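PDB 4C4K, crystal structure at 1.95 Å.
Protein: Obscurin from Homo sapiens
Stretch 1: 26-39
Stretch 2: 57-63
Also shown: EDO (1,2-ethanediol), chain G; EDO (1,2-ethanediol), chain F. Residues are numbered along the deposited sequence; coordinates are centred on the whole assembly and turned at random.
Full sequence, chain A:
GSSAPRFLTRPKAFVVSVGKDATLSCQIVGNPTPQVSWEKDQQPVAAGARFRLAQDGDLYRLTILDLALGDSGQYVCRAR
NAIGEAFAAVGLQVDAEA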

# COMPACT_ATOMS: atom_id res chain seq x y z
N CYS A 26 -2.68 -5.26 -9.25
CA CYS A 26 -3.70 -5.03 -8.23
C CYS A 26 -5.02 -4.61 -8.83
O CYS A 26 -5.08 -4.14 -9.96
N GLN A 27 -6.08 -4.78 -8.06
CA GLN A 27 -7.43 -4.46 -8.44
C GLN A 27 -7.85 -3.24 -7.66
O GLN A 27 -7.78 -3.23 -6.42
N ILE A 28 -8.21 -2.17 -8.38
CA ILE A 28 -8.54 -0.87 -7.79
C ILE A 28 -9.88 -0.35 -8.34
O ILE A 28 -10.07 -0.36 -9.55
N VAL A 29 -10.75 0.20 -7.47
CA VAL A 29 -12.04 0.79 -7.87
C VAL A 29 -12.15 2.19 -7.27
O VAL A 29 -11.49 2.48 -6.27
N GLY A 30 -12.97 3.02 -7.89
CA GLY A 30 -13.22 4.39 -7.45
C GLY A 30 -14.17 5.07 -8.40
O GLY A 30 -14.31 4.64 -9.55
N ASN A 31 -14.86 6.11 -7.92
CA ASN A 31 -15.80 6.85 -8.76
C ASN A 31 -15.59 8.36 -8.57
O ASN A 31 -15.84 8.86 -7.47
N PRO A 32 -15.03 9.10 -9.56
CA PRO A 32 -14.63 8.69 -10.94
C PRO A 32 -13.47 7.67 -10.99
O PRO A 32 -12.78 7.48 -9.99
N THR A 33 -13.30 6.99 -12.13
CA THR A 33 -12.24 6.00 -12.33
C THR A 33 -10.88 6.63 -12.01
O THR A 33 -10.57 7.70 -12.54
N PRO A 34 -10.10 6.03 -11.08
CA PRO A 34 -8.87 6.69 -10.64
C PRO A 34 -7.73 6.59 -11.63
O PRO A 34 -7.64 5.62 -12.37
N GLN A 35 -6.84 7.60 -11.61
CA GLN A 35 -5.59 7.65 -12.35
C GLN A 35 -4.64 6.79 -11.50
O GLN A 35 -4.49 7.03 -10.29
N VAL A 36 -4.04 5.77 -12.10
CA VAL A 36 -3.15 4.85 -11.38
C VAL A 36 -1.72 4.97 -11.86
O VAL A 36 -1.47 4.97 -13.06
N SER A 37 -0.78 5.05 -10.93
CA SER A 37 0.63 5.16 -11.26
C SER A 37 1.47 4.33 -10.27
O SER A 37 1.00 4.03 -9.17
N TRP A 38 2.70 4.02 -10.64
CA TRP A 38 3.64 3.25 -9.84
C TRP A 38 4.85 4.10 -9.52
O TRP A 38 5.31 4.87 -10.36
N GLU A 39 5.37 3.97 -8.30
CA GLU A 39 6.55 4.72 -7.88
C GLU A 39 7.57 3.79 -7.26
O GLU A 39 7.20 2.86 -6.55
N GLY A 57 -10.02 -3.06 -17.20
CA GLY A 57 -11.11 -2.76 -16.27
C GLY A 57 -10.52 -2.18 -15.01
O GLY A 57 -9.74 -1.22 -15.07
N ASP A 58 -10.81 -2.83 -13.86
CA ASP A 58 -10.28 -2.43 -12.54
C ASP A 58 -8.91 -3.09 -12.20
O ASP A 58 -8.45 -2.99 -11.07
N LEU A 59 -8.30 -3.83 -13.14
CA LEU A 59 -7.03 -4.50 -12.86
C LEU A 59 -5.92 -3.72 -13.57
O LEU A 59 -6.05 -3.38 -14.75
N TYR A 60 -4.89 -3.34 -12.80
CA TYR A 60 -3.75 -2.51 -13.23
C TYR A 60 -2.46 -3.28 -13.08
O TYR A 60 -2.22 -3.91 -12.05
N ARG A 61 -1.60 -3.19 -14.09
CA ARG A 61 -0.38 -3.97 -14.15
C ARG A 61 0.87 -3.14 -14.48
O ARG A 61 0.83 -2.20 -15.29
N LEU A 62 1.98 -3.54 -13.84
CA LEU A 62 3.34 -3.12 -14.11
C LEU A 62 4.15 -4.39 -14.37
O LEU A 62 4.36 -5.18 -13.45
N THR A 63 4.61 -4.59 -15.63
CA THR A 63 5.45 -5.74 -15.95
C THR A 63 6.86 -5.23 -16.14
O THR A 63 7.06 -4.24 -16.82

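Strand 59-63 pairs antiparallel with strand 26-31: C26 N donates to Y60 O at 3.1 Å, Y60 N returns the bond to C26 O at 3.0 Å, and I28 N donates to D58 O at 2.8 Å just before strand 59-63 begins. This register puts C26 and Y60 on one face of the sheet, Q27 and L59 on the other. Strand 35-39 lies over the Y60 face, its direction 28° from that of strand 59-63, and its alternation is strict: V36 and W38 point toward the second stretch, Q35, S37 and E39 away.

The apolar packing is built around two aromatic rings. Y60, chi1 m with chi2 at 80°, meets both strands of stretch 1. V36, chi1 t, sets CG2 over one face of that ring, 3.6 Å from the centroid, a CH-pi contact; I28, chi1 m and chi2 t, brings CB to 3.9 Å from Y60 CE1, while I28 O sits at the ring's edge. The second ring repeats the rule with the roles exchanged: W38, chi1 m and chi2 84°, comes from stretch 1, and L62, t and p, supplies the carbon. L62 CB lies 3.8 Å from the centroid of the five-membered ring of W38, almost on its normal. Each strand thus gives one aromatic and receives one aliphatic group over its face.

Polar side chains meet at the start of stretch 2. D58, chi1 p, points toward stretch 1, and Q27, chi1 and chi2 both t, is extended enough for its amide to reach the carboxylate. Q27 NE2 donates weak hydrogen bonds to D58 OD1 at 2.9 Å and to D58 OD2 at 3.0 Å. Nearby, V29 CG1 touches D58 CB at 3.9 Å. On the Q27 face L59, t and p, turns CD1 back to within 3.4 Å of C26 O.

Waters and bound groups join several of the polar atoms. One water donates to I28 O at 2.6 Å and lies 2.7 Å from Y60 OH, linking the phenol to the neighbouring strand; a second donates to P34 O at 2.6 Å and makes a weak bond to Y60 OH at 3.4 Å. One ethanediol, probably from the crystallisation liquor, bridges W38 to the opposing backbone: W38 NE1 donates to its O2 at 2.9 Å, and that O2 donates to R61 O at 2.7 Å. R61, whose CB points away, holds another ethanediol, with R61 NH2 donating to its O2 at 3.0 Å.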

# COMPACT_ATOMS: atom_id res chain seq x y z
CB CYS A 26 -3.23 -4.06 -7.17
SG CYS A 26 -2.61 -2.51 -7.84
CB GLN A 27 -8.34 -5.65 -8.13
CG GLN A 27 -9.69 -5.50 -8.80
CD GLN A 27 -10.49 -6.77 -8.75
OE1 GLN A 27 -10.23 -7.68 -7.95
NE2 GLN A 27 -11.48 -6.85 -9.61
CB ILE A 28 -7.41 0.17 -8.09
CG1 ILE A 28 -6.01 -0.29 -7.61
CG2 ILE A 28 -7.76 1.55 -7.53
CD1 ILE A 28 -4.82 0.38 -8.32
CB VAL A 29 -13.28 -0.09 -7.51
CG1 VAL A 29 -13.35 -1.36 -8.37
CG2 VAL A 29 -13.35 -0.42 -6.01
CB ASN A 31 -17.25 6.39 -8.48
CG ASN A 31 -18.29 6.99 -9.39
OD1 ASN A 31 -18.01 7.44 -10.51
ND2 ASN A 31 -19.53 6.98 -8.94
CB PRO A 32 -14.19 10.02 -11.58
CG PRO A 32 -14.87 11.08 -10.78
CD PRO A 32 -14.80 10.54 -9.37
CB THR A 33 -12.30 5.38 -13.74
OG1 THR A 33 -13.58 4.76 -13.89
CG2 THR A 33 -11.23 4.34 -13.94
CB PRO A 34 -8.49 5.96 -9.34
CG PRO A 34 -9.13 4.60 -9.47
CD PRO A 34 -10.38 4.81 -10.28
CB GLN A 35 -5.10 9.10 -12.41
CG GLN A 35 -3.83 9.32 -13.24
CD GLN A 35 -3.40 10.77 -13.29
OE1 GLN A 35 -4.22 11.70 -13.39
NE2 GLN A 35 -2.09 11.00 -13.26
CB VAL A 36 -3.68 3.39 -11.41
CG1 VAL A 36 -2.70 2.40 -10.78
CG2 VAL A 36 -5.08 3.28 -10.79
CB SER A 37 1.08 6.62 -11.25
OG SER A 37 0.91 7.18 -9.96
CB TRP A 38 4.06 1.96 -10.59
CG TRP A 38 2.92 1.01 -10.85
CD1 TRP A 38 2.04 1.05 -11.89
CD2 TRP A 38 2.55 -0.12 -10.05
NE1 TRP A 38 1.14 0.02 -11.79
CE2 TRP A 38 1.43 -0.72 -10.67
CE3 TRP A 38 3.06 -0.70 -8.87
CZ2 TRP A 38 0.82 -1.87 -10.16
CZ3 TRP A 38 2.44 -1.83 -8.36
CH2 TRP A 38 1.34 -2.41 -9.00
CB GLU A 39 6.18 5.84 -6.87
CG GLU A 39 5.39 6.97 -7.50
CD GLU A 39 4.72 7.95 -6.56
OE1 GLU A 39 5.13 8.05 -5.38
OE2 GLU A 39 3.79 8.66 -7.02
CB ASP A 58 -11.32 -2.75 -11.44
CG ASP A 58 -11.79 -4.20 -11.38
OD1 ASP A 58 -11.07 -5.09 -11.91
OD2 ASP A 58 -12.84 -4.46 -10.76
CB LEU A 59 -7.09 -6.01 -13.24
CG LEU A 59 -5.84 -6.94 -13.00
CD1 LEU A 59 -5.49 -7.09 -11.51
CD2 LEU A 59 -6.08 -8.35 -13.55
CB TYR A 60 -3.70 -1.21 -12.43
CG TYR A 60 -4.95 -0.37 -12.59
CD1 TYR A 60 -6.10 -0.66 -11.88
CD2 TYR A 60 -4.97 0.71 -13.47
CE1 TYR A 60 -7.25 0.11 -12.01
CE2 TYR A 60 -6.12 1.49 -13.61
CZ TYR A 60 -7.26 1.18 -12.89
OH TYR A 60 -8.40 1.93 -13.02
CB ARG A 61 -0.57 -5.07 -15.22
CG ARG A 61 0.54 -6.13 -15.34
CD ARG A 61 0.14 -7.30 -16.26
NE ARG A 61 -1.15 -7.86 -15.81
CZ ARG A 61 -1.30 -8.67 -14.77
NH1 ARG A 61 -0.24 -9.13 -14.11
NH2 ARG A 61 -2.51 -9.08 -14.41
CB LEU A 62 3.97 -2.32 -12.96
CG LEU A 62 5.49 -1.98 -13.13
CD1 LEU A 62 5.76 -1.26 -14.49
CD2 LEU A 62 6.00 -1.17 -11.97
CB THR A 63 4.95 -6.47 -17.22
OG1 THR A 63 3.64 -6.97 -16.95
CG2 THR A 63 5.86 -7.63 -17.62
C1 EDO G . -3.82 -5.65 -17.47
O1 EDO G . -2.63 -6.30 -17.84
C2 EDO G . -4.23 -6.24 -16.14
O2 EDO G . -4.32 -7.66 -16.26
C1 EDO F . -1.68 1.33 -15.71
O1 EDO F . -2.30 2.60 -15.82
C2 EDO F . -1.05 1.23 -14.31
O2 EDO F . -0.47 -0.05 -14.18
O HOH W 1 -10.61 1.11 -11.66
O HOH W 2 -7.50 4.72 -14.79